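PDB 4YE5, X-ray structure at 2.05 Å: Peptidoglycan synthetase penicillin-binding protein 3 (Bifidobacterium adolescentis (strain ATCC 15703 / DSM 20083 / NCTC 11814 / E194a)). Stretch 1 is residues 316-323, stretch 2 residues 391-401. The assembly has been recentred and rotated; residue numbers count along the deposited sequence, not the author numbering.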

# COMPACT_ATOMS: atom_id res chain seq x y z
N THR A 316 -21.68 6.50 -37.89
CA THR A 316 -22.64 5.45 -37.60
C THR A 316 -22.14 4.11 -38.13
O THR A 316 -21.82 3.98 -39.31
CB THR A 316 -24.02 5.79 -38.17
OG1 THR A 316 -24.47 7.03 -37.60
CG2 THR A 316 -25.02 4.70 -37.83
N VAL A 317 -22.07 3.12 -37.25
CA VAL A 317 -21.58 1.81 -37.64
C VAL A 317 -22.55 0.76 -37.12
O VAL A 317 -22.88 0.76 -35.93
CB VAL A 317 -20.18 1.54 -37.07
CG1 VAL A 317 -19.87 0.05 -37.07
CG2 VAL A 317 -19.13 2.31 -37.86
N GLU A 318 -23.01 -0.11 -38.01
CA GLU A 318 -23.95 -1.17 -37.65
C GLU A 318 -25.11 -0.66 -36.80
O GLU A 318 -25.42 -1.23 -35.75
CB GLU A 318 -23.23 -2.28 -36.89
CG GLU A 318 -22.10 -2.92 -37.67
CD GLU A 318 -21.45 -4.04 -36.89
OE1 GLU A 318 -22.18 -4.86 -36.30
OE2 GLU A 318 -20.20 -4.09 -36.86
N GLY A 319 -25.73 0.43 -37.24
CA GLY A 319 -26.85 1.02 -36.53
C GLY A 319 -26.49 1.76 -35.26
O GLY A 319 -27.36 2.27 -34.56
N GLN A 320 -25.20 1.85 -34.95
CA GLN A 320 -24.77 2.55 -33.74
C GLN A 320 -24.09 3.86 -34.09
O GLN A 320 -23.24 3.91 -34.97
CB GLN A 320 -23.83 1.67 -32.90
CG GLN A 320 -24.48 0.42 -32.35
CD GLN A 320 -25.67 0.73 -31.45
OE1 GLN A 320 -25.62 1.65 -30.63
NE2 GLN A 320 -26.74 -0.03 -31.62
N THR A 321 -24.46 4.93 -33.39
CA THR A 321 -23.90 6.25 -33.66
C THR A 321 -22.95 6.69 -32.56
O THR A 321 -23.28 6.61 -31.37
CB THR A 321 -25.00 7.30 -33.89
OG1 THR A 321 -25.64 7.03 -35.14
CG2 THR A 321 -24.40 8.71 -33.94
N TYR A 322 -21.75 7.12 -32.96
CA TYR A 322 -20.75 7.58 -32.01
C TYR A 322 -20.42 9.05 -32.22
O TYR A 322 -20.35 9.52 -33.36
CB TYR A 322 -19.48 6.73 -32.10
CG TYR A 322 -19.76 5.25 -31.96
CD1 TYR A 322 -19.76 4.64 -30.70
CD2 TYR A 322 -20.06 4.48 -33.07
CE1 TYR A 322 -20.03 3.30 -30.57
CE2 TYR A 322 -20.33 3.13 -32.95
CZ TYR A 322 -20.32 2.54 -31.70
OH TYR A 322 -20.60 1.19 -31.59
N LYS A 323 -20.23 9.78 -31.12
CA LYS A 323 -19.96 11.21 -31.18
C LYS A 323 -18.73 11.56 -30.35
O LYS A 323 -18.40 10.88 -29.38
CB LYS A 323 -21.16 12.00 -30.65
CG LYS A 323 -22.37 11.98 -31.57
CD LYS A 323 -23.46 12.94 -31.09
CE LYS A 323 -24.52 13.16 -32.17
NZ LYS A 323 -25.32 11.93 -32.45
N ASP A 391 -21.40 -6.53 -27.11
CA ASP A 391 -22.40 -6.33 -28.16
C ASP A 391 -21.83 -5.36 -29.18
O ASP A 391 -20.68 -4.93 -29.05
CB ASP A 391 -23.74 -5.84 -27.59
CG ASP A 391 -23.65 -4.50 -26.90
OD1 ASP A 391 -23.04 -3.57 -27.46
OD2 ASP A 391 -24.20 -4.36 -25.79
N ARG A 392 -22.63 -5.00 -30.19
CA ARG A 392 -22.14 -4.18 -31.29
C ARG A 392 -21.69 -2.78 -30.89
O ARG A 392 -20.92 -2.14 -31.60
CB ARG A 392 -23.16 -4.11 -32.44
CG ARG A 392 -23.33 -5.42 -33.20
CD ARG A 392 -22.04 -6.24 -33.25
NE ARG A 392 -21.16 -5.87 -34.35
CZ ARG A 392 -20.04 -6.52 -34.68
NH1 ARG A 392 -19.30 -6.11 -35.70
NH2 ARG A 392 -19.67 -7.58 -33.98
N ARG A 393 -22.17 -2.29 -29.75
CA ARG A 393 -21.73 -0.99 -29.26
C ARG A 393 -20.48 -1.07 -28.36
O ARG A 393 -19.49 -0.36 -28.58
CB ARG A 393 -22.86 -0.26 -28.53
CG ARG A 393 -22.45 1.14 -28.09
CD ARG A 393 -23.63 2.05 -27.78
NE ARG A 393 -23.18 3.44 -27.73
CZ ARG A 393 -23.26 4.29 -28.76
NH1 ARG A 393 -23.81 3.90 -29.90
NH2 ARG A 393 -22.81 5.53 -28.63
N THR A 394 -20.51 -1.94 -27.36
CA THR A 394 -19.41 -2.02 -26.40
C THR A 394 -18.11 -2.49 -27.06
O THR A 394 -17.04 -2.19 -26.56
CB THR A 394 -19.75 -2.93 -25.20
OG1 THR A 394 -19.94 -4.28 -25.66
CG2 THR A 394 -21.02 -2.44 -24.49
N ARG A 395 -18.21 -3.21 -28.18
CA ARG A 395 -17.00 -3.61 -28.90
C ARG A 395 -16.26 -2.37 -29.40
O ARG A 395 -15.05 -2.41 -29.63
CB ARG A 395 -17.32 -4.55 -30.08
CG ARG A 395 -17.98 -3.85 -31.26
CD ARG A 395 -18.18 -4.78 -32.45
NE ARG A 395 -16.93 -5.34 -32.96
CZ ARG A 395 -16.21 -4.81 -33.95
NH1 ARG A 395 -15.09 -5.40 -34.35
NH2 ARG A 395 -16.62 -3.69 -34.54
N ASN A 396 -16.99 -1.26 -29.55
CA ASN A 396 -16.39 0.01 -29.98
C ASN A 396 -16.00 0.96 -28.86
O ASN A 396 -14.93 1.58 -28.88
CB ASN A 396 -17.31 0.70 -30.99
CG ASN A 396 -17.19 0.11 -32.37
OD1 ASN A 396 -16.08 -0.05 -32.88
ND2 ASN A 396 -18.32 -0.23 -32.99
N THR A 397 -16.87 1.08 -27.85
CA THR A 397 -16.56 1.93 -26.70
C THR A 397 -15.30 1.46 -25.96
O THR A 397 -14.61 2.25 -25.32
CB THR A 397 -17.74 1.99 -25.69
OG1 THR A 397 -17.99 0.69 -25.17
CG2 THR A 397 -19.02 2.52 -26.36
N VAL A 398 -14.99 0.17 -26.07
CA VAL A 398 -13.78 -0.35 -25.43
C VAL A 398 -12.52 0.31 -26.02
O VAL A 398 -11.48 0.38 -25.37
CB VAL A 398 -13.70 -1.90 -25.55
CG1 VAL A 398 -13.08 -2.32 -26.86
CG2 VAL A 398 -12.91 -2.49 -24.39
N LEU A 399 -12.64 0.82 -27.25
CA LEU A 399 -11.52 1.51 -27.91
C LEU A 399 -11.20 2.82 -27.22
O LEU A 399 -10.07 3.29 -27.28
CB LEU A 399 -11.84 1.81 -29.38
CG LEU A 399 -12.09 0.64 -30.32
CD1 LEU A 399 -12.40 1.17 -31.72
CD2 LEU A 399 -10.89 -0.33 -30.33
N PHE A 400 -12.19 3.43 -26.58
CA PHE A 400 -11.94 4.72 -25.93
C PHE A 400 -12.21 4.76 -24.42
O PHE A 400 -12.70 5.76 -23.89
CB PHE A 400 -12.61 5.89 -26.67
CG PHE A 400 -14.02 5.64 -27.13
CD1 PHE A 400 -15.10 5.93 -26.30
CD2 PHE A 400 -14.27 5.18 -28.41
CE1 PHE A 400 -16.41 5.73 -26.75
CE2 PHE A 400 -15.57 4.97 -28.86
CZ PHE A 400 -16.64 5.25 -28.03
N GLY A 401 -11.83 3.69 -23.73
CA GLY A 401 -11.82 3.70 -22.28
C GLY A 401 -13.17 3.61 -21.62
O GLY A 401 -13.31 4.04 -20.49
O HOH W 1 -21.16 -0.05 -33.98

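Stretch 1 is a β-hairpin whose strands join through a type I' turn from Val317 to Gln320; stretch 2 is a loop that runs into a short helix. No backbone hydrogen bond links the two, and in the nearest pair of the register Gln320 CA and Arg393 CA are 6.5 Å apart, so side chains do most of the joining.

Thr316 lies out of reach of stretch 2 but helps hold the hairpin together: its OG1 and Thr321 OG1 share a hydrogen bond of 2.7 Å across the strands. Val317 pairs with Gln320 by backbone hydrogen bonds in both directions, Val317 N to Gln320 O and Gln320 N to Val317 O, each 2.7 Å. Its carbonyl also takes a hydrogen bond from water 1 (2.7 Å from Val317 O), which donates to Arg392 O at 3.2 Å as well and so bridges the two backbones.

The turn puts Glu318 where its side chain can meet Arg392 in a two-pronged salt bridge. Arg392 NE donates to Glu318 OE1 at 2.4 Å and Arg392 NH1 to Glu318 OE2 at 2.5 Å, both very short, with the carboxylate at the guanidinium edge where N-H groups point. Arg395 adds charge alone: Glu318 OE2 lies 4.3 Å from Arg395 NH2, well out of the guanidinium plane. Gly319 completes the turn at positive phi, a conformation that favours glycine, and touches nothing in stretch 2.

Arg393's extended side chain brings its guanidinium to the hairpin. Arg393 NH1 donates to Gln320 OE1 at 3.0 Å. Thr321 points its CB away, yet its carbonyl remains available: Thr321 O accepts from Arg393 NH2 at 3.0 Å and from Arg393 NH1 at 3.1 Å. These oxygens lie at the guanidinium edge, leaving its faces free for stacking.

Tyr322 uses one of them. The Arg393 guanidinium lies flat on its ring, centres 4.5 Å apart and planes at 14°, so one arginine satisfies acceptors in its plane while covering an aromatic face. At the ring's edge sits Thr397 CG2, 4.4 Å from Tyr322 CE1, and Phe400 adds an apolar contact, its CZ 4.2 Å from Tyr322 CD1. The phenol reaches the helical segment, with Tyr322 OH 3.0 Å from Asn396 ND2, and it hydrogen-bonds water 1 at 2.8 Å from Tyr322 OH. Lys323 points its CB away.

Within stretch 2, Asp391 OD1 caps the turn into the helix, accepting from Arg393 N at 2.8 Å and Thr394 N at 3.0 Å.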